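Local coordinates for acetyl-CoA C-acetyltransferase (Syntrophomonas wolfei subsp. wolfei, PDB 7N7Z), which probably catalyses the reversible condensation of two acetyl-CoA molecules to acetoacetyl-CoA, as acetoacetyl-CoA thiolases do, at residues 12-17 / 42-47; 32-37 / 71-76; 60-65 / 85-90; 96-101 / 114-119. One frame throughout, in Å; residues are numbered along the deposited sequence.

How the interactions relate
All four contacts lie in the N-terminal thiolase half, around the mixed sheet. Interactions 1 and 2, centred about 12 Å apart, share helix 30-45, and their segments alternate along the chain. Interactions 2 and 3 also interleave, and helix 69-76 is followed by strand 84-89, outermost in this chain. Interaction 4, centred about 11 Å from interaction 3, follows with helix 94-107 and strand 113-121; V88 packs on A98, and Q90 OE1 probably accepts a hydrogen bond from R97 NH1. Helices 30-45 and 94-107 cover opposite faces of one sheet, since L115, T117 and V119 touch the first and V116 the second. Interactions 2, 3 and 4 tie the fold to the second subunit.

Interaction 1 (12-17 / 42-47); sequences GMARTP and IERAGV
R44, in the last turn of helix 30-45, makes the polar part of this contact with M13 on strand 8-20. Its NH1 donates to M13 O at 2.7 Å, with an N-H...O angle of 150°. The bond is made in the carbonyl plane, on a lone pair, and the oxygen sits at the edge of the guanidinium, nearly in its plane. The chain reaches this point because CG is anti to the carbonyl carbon (chi1 -68°) and the rest runs extended to NE.

Van der Waals contacts flank the bond. A14 CB lies over one face of the same guanidinium, 3.3 Å from R44 NH1. Further back, A45 CB rests 3.8 Å from G12 N; a side chain on G12 would collide with that methyl, so glycine lets helix and strand come close.

Beyond the pair, R44 NH1 also donates to E202 O and NH2 to I203 O, so the loop carrying these carbonyls meets the strand at one arginine. G46 then ends the helix in a Schellman motif. Several backbone carbonyls sharing one guanidinium imply a group held firmly in rotation, its positive charge probably eased by their dipoles.

Interaction 2 (32-37 / 71-76); sequences DLAIIA and RIIGMK
Two helices of the N-terminal thiolase half, 30-45 and 69-76, pack side by side here through I35 and A34 on one and I73 and K76 on the other. Their short segments cross at -41°, with the axes 9.4 Å apart and the N-to-C directions broadly alike.

I73 meets both A34 and I35. Its CG1 is anti to the carbonyl carbon (chi1 -66°) and the chain runs on extended (chi2 157°), which together carry CD1 forward onto A34: CD1 and A34 CB are 3.3 Å apart, tighter than usual for two carbons. The other branch, I73 CG2, meets the flank of I35 at CG1, 4.0 Å away, and the two isoleucines pass each other at a slant. One branch of I73 therefore faces alanine while the other also borders isoleucine.

Nearer the surface, I35 CD1 presses on the aliphatic part of K76, 3.5 Å from its CD. The lysine stays extended as far as CE and bends at chi4; its NZ stands 4.8 Å from D32 OD1, where opposite charges may attract without touching. An alanine at I35 would remove CG1 and CD1, and would probably strip I73 CG2 of its isoleucine neighbour and leave the K76 methylenes without their partner, letting the lysine chain move more freely.

L33 and A37 turn to strand 254-264, while I72 and M75 pack on Q155 and L156 of the second subunit. Helix 69-76 thus lies between helix 30-45 and the second subunit, in the layered alpha/beta architecture of the thiolase fold.

Interaction 3 (60-65 / 85-90); sequences CLHAGN and SCMVSQ
The H62 ring has the terminal methyl of M87 over one face. M87 CE stands 3.7 Å from the ring centroid, 27° off the normal, and is shifted toward the rim, so that H62 CG is its nearest atom at 3.4 Å. This is a CH-pi contact; the sulfur SD lies farther off and oblique, at 4.7 Å from the centroid. M87 starts with CG anti to its N (chi1 -177°) and bends at chi3, which brings the methyl over the imidazole. H62 NE2 bonds to G66 O, a second hold on the ring. Replacing H62 with a serine would take away the ring, and is likely to leave the M87 methyl without its aromatic partner and G66 O without that bond.

At the other end the link is through water: one molecule donates to C60 O at 2.8 Å and lies 2.7 Å from S89 OG. The C60 side chain is about 7 Å from that of C92, the predicted acyl-carrying cysteine, which places this end beside the probable active site.

M87 also packs on P69 and P70 of helix 69-76, V88 touches helix 94-107, and residues 87-89 pair antiparallel with a strand of the second subunit, carrying the sheet across the interface.

Interaction 4 (96-101 / 114-119); sequences MRATEI and SLVTAV
V116 points its CG1 methyl from strand 113-121 at the sheet-facing side of helix 94-107, where A98 and T99 receive it. The closest pair is V116 CG1 with A98 CB, 3.6 Å apart, methyl against methyl. V116 CG1 is anti to its own backbone N (chi1 178°), which sets this branch against A98. The same methyl also lies beside the next residue, 3.9 Å from T99 N and 4.0 Å from T99 OG1, so it is set against the helix backbone as well as the alanine. The second branch, V116 CG2, takes the other flank and approaches A98 O at 3.8 Å.

This is the helix-on-sheet packing of a beta-alpha-beta crossover in the core of the thiolase fold: helix 94-107 connects parallel strands 84-89 and 113-121, passing over strand 54-58 between them. A98 spans neighbouring strands, touching V56 and A58 of strand 54-58 and V88 of strand 84-89.

The side chains of T99 and V116 cross at about a right angle. The hydroxyl of T99 stands beside its backbone N and is engaged with G95 O, one turn back along the helix; what it offers to the valine is therefore a polar group already partnered, and the contact is one of van der Waals touch. A98 ends at its CB, and this small side chain lets the helix backbone come near the sheet, with T99 and V116 CA atoms 6.2 Å apart. On the helix side turned to the second subunit, R97 pairs with E54 and E100 with K110 of that subunit.

Interaction 1 (12-17 / 42-47)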
loop_
_atom_site.group_PDB
_atom_site.type_symbol
_atom_site.label_atom_id
_atom_site.label_comp_id
_atom_site.label_asym_id
_atom_site.label_seq_id
_atom_site.Cartn_x
_atom_site.Cartn_y
_atom_site.Cartn_z
ATOM N N GLY B 12 -19.814 -38.222 1.217
ATOM C CA GLY B 12 -20.278 -37.163 0.339
ATOM C C GLY B 12 -19.101 -36.419 -0.248
ATOM O O GLY B 12 -18.060 -36.261 0.399
ATOM N N MET B 13 -19.266 -35.962 -1.489
ATOM C CA MET B 13 -18.200 -35.275 -2.204
ATOM C C MET B 13 -18.808 -34.259 -3.158
ATOM O O MET B 13 -19.839 -34.524 -3.780
ATOM C CB MET B 13 -17.329 -36.262 -2.988
ATOM C CG MET B 13 -16.613 -37.275 -2.118
ATOM S SD MET B 13 -15.622 -38.424 -3.085
ATOM C CE MET B 13 -14.010 -37.674 -2.936
ATOM N N ALA B 14 -18.156 -33.105 -3.278
ATOM C CA ALA B 14 -18.633 -32.060 -4.171
ATOM C C ALA B 14 -17.503 -31.079 -4.439
ATOM O O ALA B 14 -16.560 -30.953 -3.653
ATOM C CB ALA B 14 -19.844 -31.326 -3.586
ATOM N N ARG B 15 -17.614 -30.391 -5.571
ATOM C CA ARG B 15 -16.708 -29.304 -5.903
ATOM C C ARG B 15 -17.473 -28.276 -6.722
ATOM O O ARG B 15 -18.480 -28.589 -7.362
ATOM C CB ARG B 15 -15.474 -29.798 -6.671
ATOM C CG ARG B 15 -15.743 -30.308 -8.087
ATOM C CD ARG B 15 -14.449 -30.379 -8.890
ATOM N NE ARG B 15 -14.645 -30.891 -10.243
ATOM C CZ ARG B 15 -14.767 -30.141 -11.332
ATOM N NH1 ARG B 15 -14.758 -28.819 -11.270
ATOM N NH2 ARG B 15 -14.903 -30.735 -12.515
ATOM N N THR B 16 -16.992 -27.042 -6.682
ATOM C CA THR B 16 -17.498 -26.006 -7.563
ATOM C C THR B 16 -16.815 -26.131 -8.915
ATOM O O THR B 16 -15.846 -26.878 -9.070
ATOM C CB THR B 16 -17.250 -24.628 -6.953
ATOM O OG1 THR B 16 -15.858 -24.305 -7.044
ATOM C CG2 THR B 16 -17.682 -24.596 -5.492
ATOM N N PRO B 17 -17.305 -25.423 -9.930
ATOM C CA PRO B 17 -16.551 -25.335 -11.182
ATOM C C PRO B 17 -15.199 -24.682 -10.941
ATOM O O PRO B 17 -15.000 -23.941 -9.976
ATOM C CB PRO B 17 -17.443 -24.471 -12.083
ATOM C CG PRO B 17 -18.811 -24.577 -11.492
ATOM C CD PRO B 17 -18.598 -24.721 -10.012
ATOM N N ILE B 42 -22.173 -32.187 2.344
ATOM C CA ILE B 42 -22.935 -32.576 3.527
ATOM C C ILE B 42 -24.316 -33.083 3.128
ATOM O O ILE B 42 -24.777 -34.123 3.613
ATOM C CB ILE B 42 -23.031 -31.402 4.518
ATOM C CG1 ILE B 42 -21.663 -31.137 5.153
ATOM C CG2 ILE B 42 -24.078 -31.698 5.588
ATOM C CD1 ILE B 42 -21.600 -29.871 5.985
ATOM N N GLU B 43 -25.000 -32.355 2.245
ATOM C CA GLU B 43 -26.316 -32.793 1.799
ATOM C C GLU B 43 -26.229 -34.137 1.087
ATOM O O GLU B 43 -27.039 -35.038 1.335
ATOM C CB GLU B 43 -26.941 -31.750 0.874
ATOM C CG GLU B 43 -28.329 -32.141 0.403
ATOM C CD GLU B 43 -28.292 -33.031 -0.823
ATOM O OE1 GLU B 43 -28.816 -34.160 -0.776
ATOM O OE2 GLU B 43 -27.756 -32.584 -1.851
ATOM N N ARG B 44 -25.268 -34.277 0.171
ATOM C CA ARG B 44 -25.143 -35.518 -0.587
ATOM C C ARG B 44 -24.892 -36.699 0.339
ATOM O O ARG B 44 -25.407 -37.799 0.110
ATOM C CB ARG B 44 -24.020 -35.392 -1.614
ATOM C CG ARG B 44 -24.331 -34.419 -2.736
ATOM C CD ARG B 44 -23.086 -34.032 -3.511
ATOM N NE ARG B 44 -23.401 -33.141 -4.621
ATOM C CZ ARG B 44 -22.579 -32.871 -5.626
ATOM N NH1 ARG B 44 -21.370 -33.405 -5.694
ATOM N NH2 ARG B 44 -22.981 -32.046 -6.588
ATOM N N ALA B 45 -24.102 -36.491 1.393
ATOM C CA ALA B 45 -23.878 -37.553 2.365
ATOM C C ALA B 45 -25.151 -37.889 3.129
ATOM O O ALA B 45 -25.313 -39.024 3.592
ATOM C CB ALA B 45 -22.771 -37.146 3.339
ATOM N N GLY B 46 -26.063 -36.930 3.265
ATOM C CA GLY B 46 -27.255 -37.147 4.058
ATOM C C GLY B 46 -27.011 -37.117 5.547
ATOM O O GLY B 46 -27.744 -37.765 6.302
ATOM N N VAL B 47 -25.994 -36.385 5.994
ATOM C CA VAL B 47 -25.636 -36.299 7.405
ATOM C C VAL B 47 -26.119 -34.969 7.956
ATOM O O VAL B 47 -26.051 -33.937 7.275
ATOM C CB VAL B 47 -24.115 -36.452 7.600
ATOM C CG1 VAL B 47 -23.388 -35.194 7.135
ATOM C CG2 VAL B 47 -23.796 -36.746 9.058
#

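Interaction 2 (32-37 / 71-76)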
loop_
_atom_site.group_PDB
_atom_site.type_symbol
_atom_site.label_atom_id
_atom_site.label_comp_id
_atom_site.label_asym_id
_atom_site.label_seq_id
_atom_site.Cartn_x
_atom_site.Cartn_y
_atom_site.Cartn_z
ATOM N N ASP B 32 -16.753 -18.311 0.743
ATOM C CA ASP B 32 -18.097 -18.532 0.221
ATOM C C ASP B 32 -18.126 -19.652 -0.812
ATOM O O ASP B 32 -19.153 -20.326 -0.956
ATOM C CB ASP B 32 -18.641 -17.231 -0.366
ATOM C CG ASP B 32 -18.541 -16.071 0.609
ATOM O OD1 ASP B 32 -19.011 -16.220 1.759
ATOM O OD2 ASP B 32 -17.993 -15.015 0.232
ATOM N N LEU B 33 -17.024 -19.868 -1.533
ATOM C CA LEU B 33 -16.912 -21.069 -2.355
ATOM C C LEU B 33 -16.827 -22.314 -1.482
ATOM O O LEU B 33 -17.447 -23.340 -1.787
ATOM C CB LEU B 33 -15.687 -20.983 -3.263
ATOM C CG LEU B 33 -15.761 -20.060 -4.479
ATOM C CD1 LEU B 33 -14.361 -19.777 -5.002
ATOM C CD2 LEU B 33 -16.629 -20.656 -5.574
ATOM N N ALA B 34 -16.055 -22.241 -0.394
ATOM C CA ALA B 34 -15.949 -23.372 0.519
ATOM C C ALA B 34 -17.306 -23.734 1.108
ATOM O O ALA B 34 -17.628 -24.917 1.265
ATOM C CB ALA B 34 -14.952 -23.051 1.633
ATOM N N ILE B 35 -18.116 -22.726 1.440
ATOM C CA ILE B 35 -19.426 -22.989 2.028
ATOM C C ILE B 35 -20.318 -23.722 1.035
ATOM O O ILE B 35 -21.046 -24.653 1.402
ATOM C CB ILE B 35 -20.067 -21.671 2.502
ATOM C CG1 ILE B 35 -19.467 -21.248 3.844
ATOM C CG2 ILE B 35 -21.579 -21.816 2.620
ATOM C CD1 ILE B 35 -19.619 -19.779 4.142
ATOM N N ILE B 36 -20.277 -23.320 -0.236
ATOM C CA ILE B 36 -21.110 -23.968 -1.245
ATOM C C ILE B 36 -20.680 -25.417 -1.435
ATOM O O ILE B 36 -21.513 -26.331 -1.465
ATOM C CB ILE B 36 -21.059 -23.181 -2.568
ATOM C CG1 ILE B 36 -21.765 -21.833 -2.407
ATOM C CG2 ILE B 36 -21.700 -23.989 -3.692
ATOM C CD1 ILE B 36 -21.485 -20.849 -3.525
ATOM N N ALA B 37 -19.371 -25.652 -1.554
ATOM C CA ALA B 37 -18.880 -27.016 -1.725
ATOM C C ALA B 37 -19.143 -27.857 -0.482
ATOM O O ALA B 37 -19.506 -29.035 -0.589
ATOM C CB ALA B 37 -17.387 -26.997 -2.051
ATOM N N ARG B 71 -13.134 -22.465 10.566
ATOM C CA ARG B 71 -14.119 -22.338 11.636
ATOM C C ARG B 71 -15.303 -21.494 11.182
ATOM O O ARG B 71 -16.452 -21.780 11.539
ATOM C CB ARG B 71 -13.466 -21.735 12.882
ATOM C CG ARG B 71 -14.429 -21.448 14.033
ATOM C CD ARG B 71 -15.073 -22.717 14.589
ATOM N NE ARG B 71 -15.676 -22.481 15.897
ATOM C CZ ARG B 71 -16.124 -23.432 16.707
ATOM N NH1 ARG B 71 -16.069 -24.711 16.371
ATOM N NH2 ARG B 71 -16.637 -23.091 17.885
ATOM N N ILE B 72 -15.045 -20.448 10.393
ATOM C CA ILE B 72 -16.140 -19.674 9.816
ATOM C C ILE B 72 -16.962 -20.549 8.881
ATOM O O ILE B 72 -18.198 -20.530 8.910
ATOM C CB ILE B 72 -15.594 -18.433 9.086
ATOM C CG1 ILE B 72 -14.963 -17.456 10.082
ATOM C CG2 ILE B 72 -16.706 -17.749 8.297
ATOM C CD1 ILE B 72 -14.079 -16.405 9.429
ATOM N N ILE B 73 -16.287 -21.332 8.036
ATOM C CA ILE B 73 -16.988 -22.169 7.069
ATOM C C ILE B 73 -17.792 -23.250 7.781
ATOM O O ILE B 73 -18.919 -23.568 7.383
ATOM C CB ILE B 73 -15.985 -22.772 6.068
ATOM C CG1 ILE B 73 -15.352 -21.670 5.214
ATOM C CG2 ILE B 73 -16.667 -23.802 5.179
ATOM C CD1 ILE B 73 -14.015 -22.053 4.616
ATOM N N GLY B 74 -17.233 -23.827 8.846
ATOM C CA GLY B 74 -17.934 -24.892 9.546
ATOM C C GLY B 74 -19.183 -24.401 10.251
ATOM O O GLY B 74 -20.244 -25.029 10.173
ATOM N N MET B 75 -19.076 -23.270 10.953
ATOM C CA MET B 75 -20.234 -22.731 11.654
ATOM C C MET B 75 -21.341 -22.336 10.685
ATOM O O MET B 75 -22.526 -22.484 11.003
ATOM C CB MET B 75 -19.821 -21.528 12.502
ATOM C CG MET B 75 -18.877 -21.862 13.645
ATOM S SD MET B 75 -19.563 -23.055 14.812
ATOM C CE MET B 75 -18.838 -24.577 14.204
ATOM N N LYS B 76 -20.980 -21.842 9.499
ATOM C CA LYS B 76 -21.989 -21.374 8.557
ATOM C C LYS B 76 -22.703 -22.527 7.864
ATOM O O LYS B 76 -23.858 -22.373 7.450
ATOM C CB LYS B 76 -21.348 -20.451 7.523
ATOM C CG LYS B 76 -21.270 -19.007 7.980
ATOM C CD LYS B 76 -20.209 -18.234 7.221
ATOM C CE LYS B 76 -20.236 -16.758 7.582
ATOM N NZ LYS B 76 -20.330 -15.894 6.372
#

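Interaction 3 (60-65 / 85-90)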
loop_
_atom_site.group_PDB
_atom_site.type_symbol
_atom_site.label_atom_id
_atom_site.label_comp_id
_atom_site.label_asym_id
_atom_site.label_seq_id
_atom_site.Cartn_x
_atom_site.Cartn_y
_atom_site.Cartn_z
ATOM N N CYS B 60 -4.040 -22.707 0.380
ATOM C CA CYS B 60 -2.638 -22.322 0.286
ATOM C C CYS B 60 -2.410 -20.876 0.719
ATOM O O CYS B 60 -1.400 -20.585 1.369
ATOM C CB CYS B 60 -2.126 -22.541 -1.143
ATOM S SG CYS B 60 -0.438 -21.949 -1.453
ATOM N N LEU B 61 -3.329 -19.964 0.393
ATOM C CA LEU B 61 -3.183 -18.541 0.710
ATOM C C LEU B 61 -4.305 -18.115 1.660
ATOM O O LEU B 61 -5.406 -17.754 1.236
ATOM C CB LEU B 61 -3.167 -17.684 -0.568
ATOM C CG LEU B 61 -1.808 -17.509 -1.260
ATOM C CD1 LEU B 61 -0.871 -16.635 -0.441
ATOM C CD2 LEU B 61 -1.150 -18.844 -1.539
ATOM N N HIS B 62 -3.991 -18.156 2.958
ATOM C CA HIS B 62 -4.911 -17.719 4.005
ATOM C C HIS B 62 -5.249 -16.237 3.881
ATOM O O HIS B 62 -6.408 -15.838 4.048
ATOM C CB HIS B 62 -4.261 -18.015 5.360
ATOM C CG HIS B 62 -4.913 -17.349 6.533
ATOM N ND1 HIS B 62 -4.239 -17.130 7.716
ATOM C CD2 HIS B 62 -6.175 -16.900 6.732
ATOM C CE1 HIS B 62 -5.050 -16.551 8.583
ATOM N NE2 HIS B 62 -6.230 -16.399 8.010
ATOM N N ALA B 63 -4.244 -15.410 3.598
ATOM C CA ALA B 63 -4.366 -13.964 3.747
ATOM C C ALA B 63 -5.656 -13.428 3.140
ATOM O O ALA B 63 -6.021 -13.767 2.012
ATOM C CB ALA B 63 -3.161 -13.283 3.094
ATOM N N GLY B 64 -6.345 -12.579 3.908
ATOM C CA GLY B 64 -7.522 -11.875 3.448
ATOM C C GLY B 64 -8.844 -12.533 3.781
ATOM O O GLY B 64 -9.891 -11.889 3.627
ATOM N N ASN B 65 -8.836 -13.784 4.240
ATOM C CA ASN B 65 -10.056 -14.555 4.430
ATOM C C ASN B 65 -10.491 -14.649 5.890
ATOM O O ASN B 65 -11.359 -15.467 6.214
ATOM C CB ASN B 65 -9.874 -15.957 3.841
ATOM C CG ASN B 65 -9.744 -15.938 2.327
ATOM O OD1 ASN B 65 -8.739 -16.379 1.769
ATOM N ND2 ASN B 65 -10.763 -15.414 1.657
ATOM N N SER B 85 -11.634 -27.522 14.595
ATOM C CA SER B 85 -11.355 -26.713 13.419
ATOM C C SER B 85 -9.855 -26.495 13.315
ATOM O O SER B 85 -9.176 -26.309 14.329
ATOM C CB SER B 85 -12.082 -25.366 13.484
ATOM O OG SER B 85 -11.553 -24.553 14.518
ATOM N N CYS B 86 -9.347 -26.524 12.088
ATOM C CA CYS B 86 -7.947 -26.218 11.832
ATOM C C CYS B 86 -7.773 -25.983 10.340
ATOM O O CYS B 86 -8.607 -26.392 9.526
ATOM C CB CYS B 86 -7.021 -27.338 12.318
ATOM S SG CYS B 86 -6.899 -28.745 11.195
ATOM N N MET B 87 -6.677 -25.314 9.997
ATOM C CA MET B 87 -6.340 -24.985 8.619
ATOM C C MET B 87 -4.969 -25.560 8.304
ATOM O O MET B 87 -4.011 -25.328 9.049
ATOM C CB MET B 87 -6.349 -23.473 8.399
ATOM C CG MET B 87 -6.086 -23.056 6.968
ATOM S SD MET B 87 -6.512 -21.329 6.700
ATOM C CE MET B 87 -5.158 -20.547 7.561
ATOM N N VAL B 88 -4.878 -26.305 7.207
ATOM C CA VAL B 88 -3.659 -27.008 6.830
ATOM C C VAL B 88 -3.231 -26.537 5.451
ATOM O O VAL B 88 -4.060 -26.169 4.611
ATOM C CB VAL B 88 -3.859 -28.540 6.849
ATOM C CG1 VAL B 88 -5.091 -28.923 6.049
ATOM C CG2 VAL B 88 -2.623 -29.267 6.316
ATOM N N SER B 89 -1.921 -26.552 5.221
ATOM C CA SER B 89 -1.362 -26.185 3.929
ATOM C C SER B 89 -0.191 -27.096 3.602
ATOM O O SER B 89 0.732 -27.244 4.410
ATOM C CB SER B 89 -0.905 -24.720 3.914
ATOM O OG SER B 89 -0.387 -24.372 2.643
ATOM N N GLN B 90 -0.246 -27.716 2.427
ATOM C CA GLN B 90 0.878 -28.410 1.809
ATOM C C GLN B 90 0.954 -28.022 0.337
ATOM O O GLN B 90 1.079 -28.861 -0.558
ATOM C CB GLN B 90 0.760 -29.923 1.987
ATOM C CG GLN B 90 2.056 -30.682 1.706
ATOM C CD GLN B 90 2.059 -32.094 2.275
ATOM O OE1 GLN B 90 1.526 -32.343 3.356
ATOM N NE2 GLN B 90 2.673 -33.023 1.549
HETATM O O HOH W 1 0.851 -22.071 1.994
#

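Interaction 4 (96-101 / 114-119)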
loop_
_atom_site.group_PDB
_atom_site.type_symbol
_atom_site.label_atom_id
_atom_site.label_comp_id
_atom_site.label_asym_id
_atom_site.label_seq_id
_atom_site.Cartn_x
_atom_site.Cartn_y
_atom_site.Cartn_z
ATOM N N MET B 96 -5.220 -32.799 -0.052
ATOM C CA MET B 96 -4.924 -34.203 0.209
ATOM C C MET B 96 -4.335 -34.406 1.601
ATOM O O MET B 96 -4.503 -35.481 2.189
ATOM C CB MET B 96 -3.976 -34.734 -0.871
ATOM C CG MET B 96 -3.543 -36.185 -0.679
ATOM S SD MET B 96 -3.162 -37.149 -2.171
ATOM C CE MET B 96 -4.513 -36.732 -3.273
ATOM N N ARG B 97 -3.657 -33.390 2.150
ATOM C CA ARG B 97 -3.162 -33.479 3.521
ATOM C C ARG B 97 -4.279 -33.237 4.529
ATOM O O ARG B 97 -4.318 -33.883 5.582
ATOM C CB ARG B 97 -2.021 -32.483 3.746
ATOM C CG ARG B 97 -1.267 -32.678 5.065
ATOM C CD ARG B 97 -0.558 -34.031 5.126
ATOM N NE ARG B 97 0.050 -34.290 6.427
ATOM C CZ ARG B 97 1.314 -34.027 6.738
ATOM N NH1 ARG B 97 2.139 -33.463 5.872
ATOM N NH2 ARG B 97 1.761 -34.340 7.952
ATOM N N ALA B 98 -5.189 -32.304 4.231
ATOM C CA ALA B 98 -6.390 -32.164 5.046
ATOM C C ALA B 98 -7.152 -33.480 5.112
ATOM O O ALA B 98 -7.669 -33.858 6.169
ATOM C CB ALA B 98 -7.283 -31.058 4.486
ATOM N N THR B 99 -7.225 -34.192 3.986
ATOM C CA THR B 99 -7.883 -35.492 3.969
ATOM C C THR B 99 -7.187 -36.470 4.907
ATOM O O THR B 99 -7.847 -37.196 5.658
ATOM C CB THR B 99 -7.910 -36.042 2.542
ATOM O OG1 THR B 99 -8.704 -35.182 1.715
ATOM C CG2 THR B 99 -8.488 -37.449 2.514
ATOM N N GLU B 100 -5.853 -36.500 4.880
ATOM C CA GLU B 100 -5.118 -37.409 5.753
ATOM C C GLU B 100 -5.342 -37.063 7.220
ATOM O O GLU B 100 -5.664 -37.935 8.035
ATOM C CB GLU B 100 -3.627 -37.369 5.416
ATOM C CG GLU B 100 -2.843 -38.537 5.993
ATOM C CD GLU B 100 -1.350 -38.433 5.741
ATOM O OE1 GLU B 100 -0.729 -39.468 5.418
ATOM O OE2 GLU B 100 -0.794 -37.322 5.874
ATOM N N ILE B 101 -5.172 -35.787 7.575
ATOM C CA ILE B 101 -5.326 -35.374 8.969
ATOM C C ILE B 101 -6.689 -35.800 9.499
ATOM O O ILE B 101 -6.808 -36.346 10.602
ATOM C CB ILE B 101 -5.121 -33.854 9.104
ATOM C CG1 ILE B 101 -3.658 -33.489 8.842
ATOM C CG2 ILE B 101 -5.548 -33.380 10.489
ATOM C CD1 ILE B 101 -3.443 -32.023 8.518
ATOM N N SER B 114 -15.816 -36.278 9.998
ATOM C CA SER B 114 -14.941 -35.140 9.761
ATOM C C SER B 114 -15.270 -34.518 8.413
ATOM O O SER B 114 -15.387 -35.227 7.409
ATOM C CB SER B 114 -13.467 -35.556 9.799
ATOM O OG SER B 114 -13.047 -35.833 11.124
ATOM N N LEU B 115 -15.422 -33.198 8.399
ATOM C CA LEU B 115 -15.586 -32.449 7.163
ATOM C C LEU B 115 -14.221 -31.951 6.705
ATOM O O LEU B 115 -13.443 -31.431 7.510
ATOM C CB LEU B 115 -16.542 -31.274 7.368
ATOM C CG LEU B 115 -16.652 -30.280 6.210
ATOM C CD1 LEU B 115 -17.092 -30.980 4.932
ATOM C CD2 LEU B 115 -17.610 -29.152 6.562
ATOM N N VAL B 116 -13.927 -32.128 5.422
ATOM C CA VAL B 116 -12.697 -31.623 4.821
ATOM C C VAL B 116 -13.086 -30.656 3.713
ATOM O O VAL B 116 -13.819 -31.029 2.789
ATOM C CB VAL B 116 -11.811 -32.753 4.275
ATOM C CG1 VAL B 116 -10.569 -32.175 3.604
ATOM C CG2 VAL B 116 -11.421 -33.708 5.389
ATOM N N THR B 117 -12.609 -29.421 3.812
ATOM C CA THR B 117 -12.803 -28.417 2.776
ATOM C C THR B 117 -11.451 -28.046 2.185
ATOM O O THR B 117 -10.449 -27.962 2.903
ATOM C CB THR B 117 -13.492 -27.163 3.325
ATOM O OG1 THR B 117 -12.688 -26.584 4.359
ATOM C CG2 THR B 117 -14.865 -27.508 3.878
ATOM N N ALA B 118 -11.428 -27.835 0.872
ATOM C CA ALA B 118 -10.213 -27.464 0.158
ATOM C C ALA B 118 -10.580 -26.375 -0.836
ATOM O O ALA B 118 -11.440 -26.589 -1.695
ATOM C CB ALA B 118 -9.597 -28.672 -0.555
ATOM N N VAL B 119 -9.945 -25.210 -0.718
ATOM C CA VAL B 119 -10.366 -24.043 -1.480
ATOM C C VAL B 119 -9.153 -23.199 -1.839
ATOM O O VAL B 119 -8.165 -23.141 -1.100
ATOM C CB VAL B 119 -11.399 -23.199 -0.698
ATOM C CG1 VAL B 119 -10.773 -22.624 0.568
ATOM C CG2 VAL B 119 -11.945 -22.087 -1.580
#